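Local coordinates for PHA granule-associated protein (Aeromonas hydrophila, PDB 5IP0) that binds polyhydroxyalkanoate as a phasin, probably coating the surface of the storage granule with amphiphilic helices that act as a biosurfactant, at the interface of chains A and B and the interface of chains A and C. Residues are numbered along the deposited sequence; one frame, centred on the assembly and turned at random. Chains: chain A/B/C, PHA granule-associated protein.

Contact 1: the interface of chains A and B. Residues chain A 30, 34, 94, 97-98, 101; chain B 30, 34, 76, 80, 83-84.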
loop_
_atom_site.group_PDB
_atom_site.type_symbol
_atom_site.label_atom_id
_atom_site.label_comp_id
_atom_site.label_asym_id
_atom_site.label_seq_id
_atom_site.Cartn_x
_atom_site.Cartn_y
_atom_site.Cartn_z
ATOM N N ASN A 30 6.264 -9.284 -4.574
ATOM C CA ASN A 30 6.664 -8.598 -3.355
ATOM C C ASN A 30 5.898 -7.293 -3.158
ATOM O O ASN A 30 5.584 -6.938 -2.017
ATOM C CB ASN A 30 8.169 -8.398 -3.366
ATOM C CG ASN A 30 8.889 -9.646 -2.961
ATOM O OD1 ASN A 30 9.249 -9.825 -1.794
ATOM N ND2 ASN A 30 9.064 -10.553 -3.913
ATOM N N LEU A 34 3.831 -6.631 0.290
ATOM C CA LEU A 34 3.959 -5.362 1.004
ATOM C C LEU A 34 2.613 -4.638 1.134
ATOM O O LEU A 34 2.265 -4.114 2.201
ATOM C CB LEU A 34 4.955 -4.477 0.275
ATOM C CG LEU A 34 6.388 -4.936 0.389
ATOM C CD1 LEU A 34 7.258 -4.173 -0.561
ATOM C CD2 LEU A 34 6.859 -4.703 1.802
ATOM N N GLY A 94 11.427 -9.475 3.621
ATOM C CA GLY A 94 12.706 -9.044 3.089
ATOM C C GLY A 94 13.674 -10.189 2.886
ATOM O O GLY A 94 14.371 -10.251 1.868
ATOM N N PHE A 97 12.671 -12.365 -0.089
ATOM C CA PHE A 97 12.984 -11.632 -1.324
ATOM C C PHE A 97 14.476 -11.691 -1.669
ATOM O O PHE A 97 14.850 -11.896 -2.839
ATOM C CB PHE A 97 12.527 -10.184 -1.189
ATOM C CG PHE A 97 12.771 -9.341 -2.413
ATOM C CD1 PHE A 97 12.264 -9.716 -3.644
ATOM C CD2 PHE A 97 13.473 -8.154 -2.318
ATOM C CE1 PHE A 97 12.461 -8.933 -4.763
ATOM C CE2 PHE A 97 13.682 -7.363 -3.434
ATOM C CZ PHE A 97 13.172 -7.750 -4.661
ATOM N N LYS A 98 15.342 -11.489 -0.671
ATOM C CA LYS A 98 16.768 -11.721 -0.885
ATOM C C LYS A 98 17.022 -13.133 -1.414
ATOM O O LYS A 98 17.742 -13.320 -2.403
ATOM C CB LYS A 98 17.539 -11.481 0.415
ATOM C CG LYS A 98 18.992 -11.798 0.277
ATOM C CD LYS A 98 19.819 -11.502 1.519
ATOM C CE LYS A 98 21.235 -12.115 1.364
ATOM N NZ LYS A 98 21.909 -11.809 0.049
ATOM N N LEU A 101 15.920 -13.665 -5.081
ATOM C CA LEU A 101 16.882 -12.959 -5.934
ATOM C C LEU A 101 18.188 -13.719 -6.087
ATOM O O LEU A 101 18.758 -13.759 -7.179
ATOM C CB LEU A 101 17.164 -11.568 -5.380
ATOM C CG LEU A 101 16.126 -10.557 -5.840
ATOM C CD1 LEU A 101 16.428 -9.236 -5.208
ATOM C CD2 LEU A 101 16.106 -10.473 -7.354
ATOM N N ASN B 30 9.262 1.014 0.381
ATOM C CA ASN B 30 9.680 -0.136 -0.407
ATOM C C ASN B 30 8.714 -0.400 -1.550
ATOM O O ASN B 30 9.149 -0.704 -2.668
ATOM C CB ASN B 30 9.825 -1.357 0.492
ATOM C CG ASN B 30 11.092 -1.308 1.300
ATOM O OD1 ASN B 30 12.193 -1.329 0.747
ATOM N ND2 ASN B 30 10.952 -1.166 2.609
ATOM N N LEU B 34 10.055 -0.497 -5.488
ATOM C CA LEU B 34 9.808 -1.669 -6.316
ATOM C C LEU B 34 9.037 -1.300 -7.567
ATOM O O LEU B 34 9.389 -1.742 -8.663
ATOM C CB LEU B 34 9.048 -2.724 -5.523
ATOM C CG LEU B 34 9.855 -3.555 -4.549
ATOM C CD1 LEU B 34 8.921 -4.293 -3.682
ATOM C CD2 LEU B 34 10.590 -4.515 -5.402
ATOM N N ALA B 76 17.909 -4.968 -8.260
ATOM C CA ALA B 76 16.993 -5.498 -7.266
ATOM C C ALA B 76 17.764 -6.011 -6.054
ATOM O O ALA B 76 17.377 -5.745 -4.909
ATOM C CB ALA B 76 16.134 -6.592 -7.895
ATOM N N SER B 80 17.364 -4.948 -2.117
ATOM C CA SER B 80 17.099 -5.868 -1.024
ATOM C C SER B 80 18.093 -5.662 0.112
ATOM O O SER B 80 17.713 -5.718 1.295
ATOM C CB SER B 80 17.149 -7.308 -1.518
ATOM O OG SER B 80 18.176 -8.008 -0.840
ATOM N N MET B 83 16.848 -2.578 1.985
ATOM C CA MET B 83 15.628 -2.855 2.728
ATOM C C MET B 83 15.931 -3.624 4.004
ATOM O O MET B 83 15.334 -3.352 5.054
ATOM C CB MET B 83 14.650 -3.663 1.885
ATOM C CG MET B 83 13.355 -4.021 2.647
ATOM S SD MET B 83 12.324 -5.201 1.751
ATOM C CE MET B 83 12.808 -4.776 0.066
ATOM N N LEU B 84 16.864 -4.582 3.946
ATOM C CA LEU B 84 17.173 -5.338 5.160
ATOM C C LEU B 84 17.933 -4.498 6.187
ATOM O O LEU B 84 17.746 -4.693 7.402
ATOM C CB LEU B 84 17.915 -6.630 4.812
ATOM C CG LEU B 84 16.982 -7.787 4.383
ATOM C CD1 LEU B 84 17.753 -9.039 4.023
ATOM C CD2 LEU B 84 15.953 -8.119 5.466
#

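Contact 2: the interface of chains A and C. Residues chain A 49, 52, 72, 75, 79; chain C 49, 52-53, 56.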
loop_
_atom_site.group_PDB
_atom_site.type_symbol
_atom_site.label_atom_id
_atom_site.label_comp_id
_atom_site.label_asym_id
_atom_site.label_seq_id
_atom_site.Cartn_x
_atom_site.Cartn_y
_atom_site.Cartn_z
ATOM N N GLY A 49 -8.026 2.062 17.667
ATOM C CA GLY A 49 -8.597 3.352 18.016
ATOM C C GLY A 49 -10.089 3.256 18.242
ATOM O O GLY A 49 -10.640 3.896 19.150
ATOM N N GLN A 52 -10.931 1.324 21.544
ATOM C CA GLN A 52 -10.618 2.231 22.651
ATOM C C GLN A 52 -11.639 3.350 22.786
ATOM O O GLN A 52 -11.829 3.894 23.882
ATOM C CB GLN A 52 -9.230 2.834 22.462
ATOM C CG GLN A 52 -8.682 3.485 23.709
ATOM C CD GLN A 52 -7.229 3.858 23.574
ATOM O OE1 GLN A 52 -6.530 4.017 24.573
ATOM N NE2 GLN A 52 -6.754 3.984 22.336
ATOM N N GLN A 72 -6.727 0.539 29.285
ATOM C CA GLN A 72 -5.393 1.069 29.008
ATOM C C GLN A 72 -4.407 -0.068 28.817
ATOM O O GLN A 72 -3.691 -0.143 27.810
ATOM C CB GLN A 72 -4.958 1.991 30.153
ATOM C CG GLN A 72 -3.560 2.589 30.039
ATOM C CD GLN A 72 -3.170 3.415 31.260
ATOM O OE1 GLN A 72 -4.007 3.726 32.111
ATOM N NE2 GLN A 72 -1.892 3.766 31.354
ATOM N N THR A 75 -5.063 -2.043 25.464
ATOM C CA THR A 75 -4.684 -1.341 24.240
ATOM C C THR A 75 -3.163 -1.157 24.132
ATOM O O THR A 75 -2.597 -1.292 23.038
ATOM C CB THR A 75 -5.502 -0.030 24.125
ATOM O OG1 THR A 75 -5.232 0.655 22.896
ATOM C CG2 THR A 75 -5.271 0.891 25.273
ATOM N N LEU A 79 -1.003 -3.072 21.323
ATOM C CA LEU A 79 -0.207 -2.234 20.437
ATOM C C LEU A 79 1.220 -2.758 20.311
ATOM O O LEU A 79 1.709 -2.969 19.196
ATOM C CB LEU A 79 -0.214 -0.789 20.926
ATOM C CG LEU A 79 -0.613 0.243 19.865
ATOM C CD1 LEU A 79 -0.714 1.632 20.468
ATOM C CD2 LEU A 79 0.359 0.240 18.683
ATOM N N GLY C 49 -5.408 6.737 17.511
ATOM C CA GLY C 49 -5.294 5.717 18.532
ATOM C C GLY C 49 -4.293 6.047 19.629
ATOM O O GLY C 49 -4.623 6.017 20.822
ATOM N N GLN C 52 -5.244 8.843 21.924
ATOM C CA GLN C 52 -6.271 8.505 22.906
ATOM C C GLN C 52 -5.708 7.606 24.003
ATOM O O GLN C 52 -6.117 7.719 25.166
ATOM C CB GLN C 52 -7.469 7.855 22.224
ATOM C CG GLN C 52 -8.717 7.891 23.068
ATOM C CD GLN C 52 -9.923 7.439 22.295
ATOM O OE1 GLN C 52 -11.059 7.758 22.654
ATOM N NE2 GLN C 52 -9.689 6.688 21.217
ATOM N N LEU C 53 -4.747 6.740 23.657
ATOM C CA LEU C 53 -4.030 5.971 24.670
ATOM C C LEU C 53 -3.291 6.871 25.656
ATOM O O LEU C 53 -3.463 6.733 26.870
ATOM C CB LEU C 53 -3.054 4.992 24.005
ATOM C CG LEU C 53 -2.187 4.125 24.936
ATOM C CD1 LEU C 53 -3.023 3.361 25.922
ATOM C CD2 LEU C 53 -1.249 3.190 24.161
ATOM N N VAL C 56 -5.832 8.479 27.952
ATOM C CA VAL C 56 -6.354 7.547 28.956
ATOM C C VAL C 56 -5.291 7.239 30.023
ATOM O O VAL C 56 -5.617 6.944 31.177
ATOM C CB VAL C 56 -6.877 6.288 28.227
ATOM C CG1 VAL C 56 -6.796 5.036 29.092
ATOM C CG2 VAL C 56 -8.283 6.528 27.687
#

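Contact 3: the interface of chains A and B. Residues chain A 65-66, 69-70, 72-73; chain B 104, 107-109, 111-112.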
loop_
_atom_site.group_PDB
_atom_site.type_symbol
_atom_site.label_atom_id
_atom_site.label_comp_id
_atom_site.label_asym_id
_atom_site.label_seq_id
_atom_site.Cartn_x
_atom_site.Cartn_y
_atom_site.Cartn_z
ATOM N N LEU A 65 -12.369 3.476 37.834
ATOM C CA LEU A 65 -11.097 3.753 37.179
ATOM C C LEU A 65 -10.331 2.476 36.894
ATOM O O LEU A 65 -9.360 2.509 36.120
ATOM C CB LEU A 65 -10.267 4.697 38.039
ATOM C CG LEU A 65 -10.951 6.046 38.265
ATOM C CD1 LEU A 65 -10.038 7.026 38.970
ATOM C CD2 LEU A 65 -11.446 6.621 36.941
ATOM N N ALA A 66 -10.758 1.369 37.517
ATOM C CA ALA A 66 -10.208 0.050 37.231
ATOM C C ALA A 66 -10.540 -0.405 35.814
ATOM O O ALA A 66 -9.683 -0.965 35.124
ATOM C CB ALA A 66 -10.734 -0.952 38.248
ATOM N N GLY A 69 -8.341 1.486 33.613
ATOM C CA GLY A 69 -7.014 0.903 33.603
ATOM C C GLY A 69 -6.951 -0.395 32.820
ATOM O O GLY A 69 -5.958 -0.674 32.148
ATOM N N THR A 70 -8.025 -1.177 32.841
ATOM C CA THR A 70 -8.016 -2.437 32.112
ATOM C C THR A 70 -8.036 -2.178 30.611
ATOM O O THR A 70 -7.408 -2.913 29.832
ATOM C CB THR A 70 -9.181 -3.323 32.575
ATOM O OG1 THR A 70 -8.776 -4.695 32.554
ATOM C CG2 THR A 70 -10.430 -3.159 31.729
ATOM N N GLN A 72 -6.727 0.539 29.285
ATOM C CA GLN A 72 -5.393 1.069 29.008
ATOM C C GLN A 72 -4.407 -0.068 28.817
ATOM O O GLN A 72 -3.691 -0.143 27.810
ATOM C CB GLN A 72 -4.958 1.991 30.153
ATOM C CG GLN A 72 -3.560 2.589 30.039
ATOM C CD GLN A 72 -3.170 3.415 31.260
ATOM O OE1 GLN A 72 -4.007 3.726 32.111
ATOM N NE2 GLN A 72 -1.892 3.766 31.354
ATOM N N LEU A 73 -4.441 -1.010 29.751
ATOM C CA LEU A 73 -3.606 -2.197 29.740
ATOM C C LEU A 73 -3.762 -2.969 28.434
ATOM O O LEU A 73 -2.776 -3.255 27.738
ATOM C CB LEU A 73 -4.113 -3.043 30.896
ATOM C CG LEU A 73 -3.668 -4.294 31.592
ATOM C CD1 LEU A 73 -4.594 -4.421 32.805
ATOM C CD2 LEU A 73 -3.805 -5.464 30.674
ATOM N N LEU B 104 3.380 2.096 30.044
ATOM C CA LEU B 104 1.957 2.382 29.910
ATOM C C LEU B 104 1.102 1.182 30.298
ATOM O O LEU B 104 0.091 1.344 30.997
ATOM C CB LEU B 104 1.635 2.839 28.484
ATOM C CG LEU B 104 1.806 4.337 28.160
ATOM C CD1 LEU B 104 1.159 4.659 26.839
ATOM C CD2 LEU B 104 1.238 5.222 29.250
ATOM N N ASP B 107 1.219 0.822 34.182
ATOM C CA ASP B 107 0.294 1.795 34.768
ATOM C C ASP B 107 -1.153 1.331 34.610
ATOM O O ASP B 107 -1.973 1.476 35.531
ATOM C CB ASP B 107 0.520 3.164 34.107
ATOM C CG ASP B 107 -0.348 4.289 34.701
ATOM O OD1 ASP B 107 -0.358 4.482 35.944
ATOM O OD2 ASP B 107 -0.999 5.003 33.900
ATOM N N GLY B 108 -1.479 0.755 33.447
ATOM C CA GLY B 108 -2.796 0.163 33.269
ATOM C C GLY B 108 -3.095 -0.943 34.264
ATOM O O GLY B 108 -4.209 -1.037 34.785
ATOM N N ILE B 109 -2.106 -1.789 34.548
ATOM C CA ILE B 109 -2.304 -2.862 35.511
ATOM C C ILE B 109 -2.530 -2.302 36.915
ATOM O O ILE B 109 -3.439 -2.743 37.630
ATOM C CB ILE B 109 -1.115 -3.832 35.474
ATOM C CG1 ILE B 109 -1.043 -4.549 34.127
ATOM C CG2 ILE B 109 -1.255 -4.833 36.570
ATOM C CD1 ILE B 109 0.105 -5.539 34.039
ATOM N N LYS B 111 -3.732 0.610 37.842
ATOM C CA LYS B 111 -5.070 1.197 37.914
ATOM C C LYS B 111 -6.148 0.118 37.885
ATOM O O LYS B 111 -7.199 0.254 38.529
ATOM C CB LYS B 111 -5.277 2.175 36.764
ATOM C CG LYS B 111 -4.292 3.328 36.672
ATOM C CD LYS B 111 -4.736 4.280 35.547
ATOM C CE LYS B 111 -3.739 5.389 35.288
ATOM N NZ LYS B 111 -3.332 5.348 33.859
ATOM N N SER B 112 -5.891 -0.962 37.136
ATOM C CA SER B 112 -6.841 -2.059 36.994
ATOM C C SER B 112 -7.054 -2.793 38.308
ATOM O O SER B 112 -8.142 -3.331 38.554
ATOM C CB SER B 112 -6.345 -3.043 35.929
ATOM O OG SER B 112 -5.543 -4.071 36.490
#

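Contact 1: the interface of chains A and B
Long amphipathic helices of the phasin fold pack in the crystal as a bundle between two copies of the protein, through a largely apolar patch; the structure alone does not show whether this pairing is the biological one. Helices 17-60 of chain A and 18-49 of chain B meet through the same residue: A:Leu34 CD1 touches B:Leu34 CD1 at 3.5 Å, the two side chains crossing at about a right angle. In both leucines CG lies anti to the carbonyl carbon (chi1 -71° in A:Leu34), which turns one methyl tip toward the partner. Each tip also reaches the CB of the opposing asparagine, A:Leu34 CD1 lying 4.0 Å from B:Asn30 CB. The second pair of helices, 65-108 of chain A and 62-114 of chain B, meshes alongside. A:Phe97, with CG anti to the backbone N (chi1 -179°), brings its CD2 to 3.9 Å from B:Ser80 CB, while A:Leu101 CD1 of its own chain lies over one ring face, toward the rim. B:Ser80 sits between this ring and A:Lys98, its OG in contact with A:Lys98 CB at 3.7 Å. Both branches of A:Leu101 touch B:Ala76 CB. A:Gly94 has no side chain and lets B:Met83 SD come within 4.1 Å of its CA; B:Leu84 CD2 packs on the same glycine. The aliphatic stretch of A:Lys98 crosses B:Leu84. The patch thus lies along both long helices of each chain, bringing two helical hairpins together.

Contact 2: the interface of chains A and C
A two-fold symmetric helix-to-helix interface joins chains A and C, and probably helps to hold the four-chain assembly of the crystal together. Helix 17-60 of chain A meets helix 18-57 of chain C where both carry Gly49, and the two CA atoms, A:Gly49 CA and C:Gly49 CA, come to 4.1 Å. The small residues allow the backbones to approach closely. A:Gln52 and C:Gln52 reach toward each other tip to tip, their amide planes turned 39° apart. A:Gln52 is extended, CG anti to the backbone N (chi1 -165°), and lays its amide along the backbone of C:Leu53. Its NE2 gives a weak, bent hydrogen bond of 3.3 Å to C:Gly49 O, a backbone carbonyl of the partner helix. C:Leu53 is the main apolar wedge: with CG anti to the backbone N (chi1 178°), it sends its two branches toward helix 65-108 of chain A. CD1 passes alongside A:Thr75 and meets its methyl CG2 at 3.4 Å, and CD2 lies 4.0 Å from A:Leu79 CD1, the two leucines crossing obliquely. One turn further along, C:Val56 and the stem of A:Gln72 run alongside in opposite directions, C:Val56 CG1 3.7 Å from A:Gln72 CB. The chain C helix therefore rests against both long helices of chain A. For the phasin, the site helps to pair two hairpins in the crystal assembly; the structure alone does not show whether the pairing persists on the granule.

Contact 3: the interface of chains A and B
Polar contacts in this phasin helix pair, between helix 65-108 of chain A and the end of helix 62-114 of chain B, centre on the amide of A:Gln72, which engages two oppositely charged side chains. The lysine amine B:Lys111 NZ donates to A:Gln72 OE1 at 2.5 Å, approaching in plane, along one of the oxygen's lone pairs. On the other arm, A:Gln72 NE2 donates to the carboxylate B:Asp107 OD2 at 3.0 Å; this bond is nearly straight (168° at H) and uses the anti lone pair of the oxygen. Amide and carboxylate planes stand 65° apart. Gripped at both ends, the amide is probably fixed in rotation. The lysine and aspartate, modelled too close together to interpret, may polarise it. A bend at the end of B:Lys111 (chi4 124°) brings its amine toward the glutamine. Within chain B, the hydroxyl B:Ser112 OG donates to the backbone B:Ile109 O at 2.7 Å.

Apolar contacts flank this group. A:Leu73, CG anti to the backbone N, crosses B:Ile109 obliquely, its CG 3.7 Å from B:Ile109 CG1. Its CD1 lies 3.8 Å from B:Ser112 CB. A:Gly69 and B:Gly108 face each other without side chains, letting the helices come together; A:Gly69 CA lies 3.8 Å from B:Lys111 CB, and A:Ala66 faces the backbone of B:Ser112.

Contacts 1 and 3 belong to one A–B interface, their C-alpha centres about 40 Å apart along the long helices. Helix 65-108 of chain A and helix 62-114 of chain B enter both: in contact 1 a late part of the chain A helix meets an early part of the chain B helix, and in contact 3 the reverse holds, so the pair runs antiparallel. Contact 2 lies about 11 Å from contact 3 and about 32 Å from contact 1. It shares A:Gln72 with contact 3: the stem faces chain C while the amide engages chain B. This convergence of three chains probably couples the A–B and A–C pairings in the crystal tetramer.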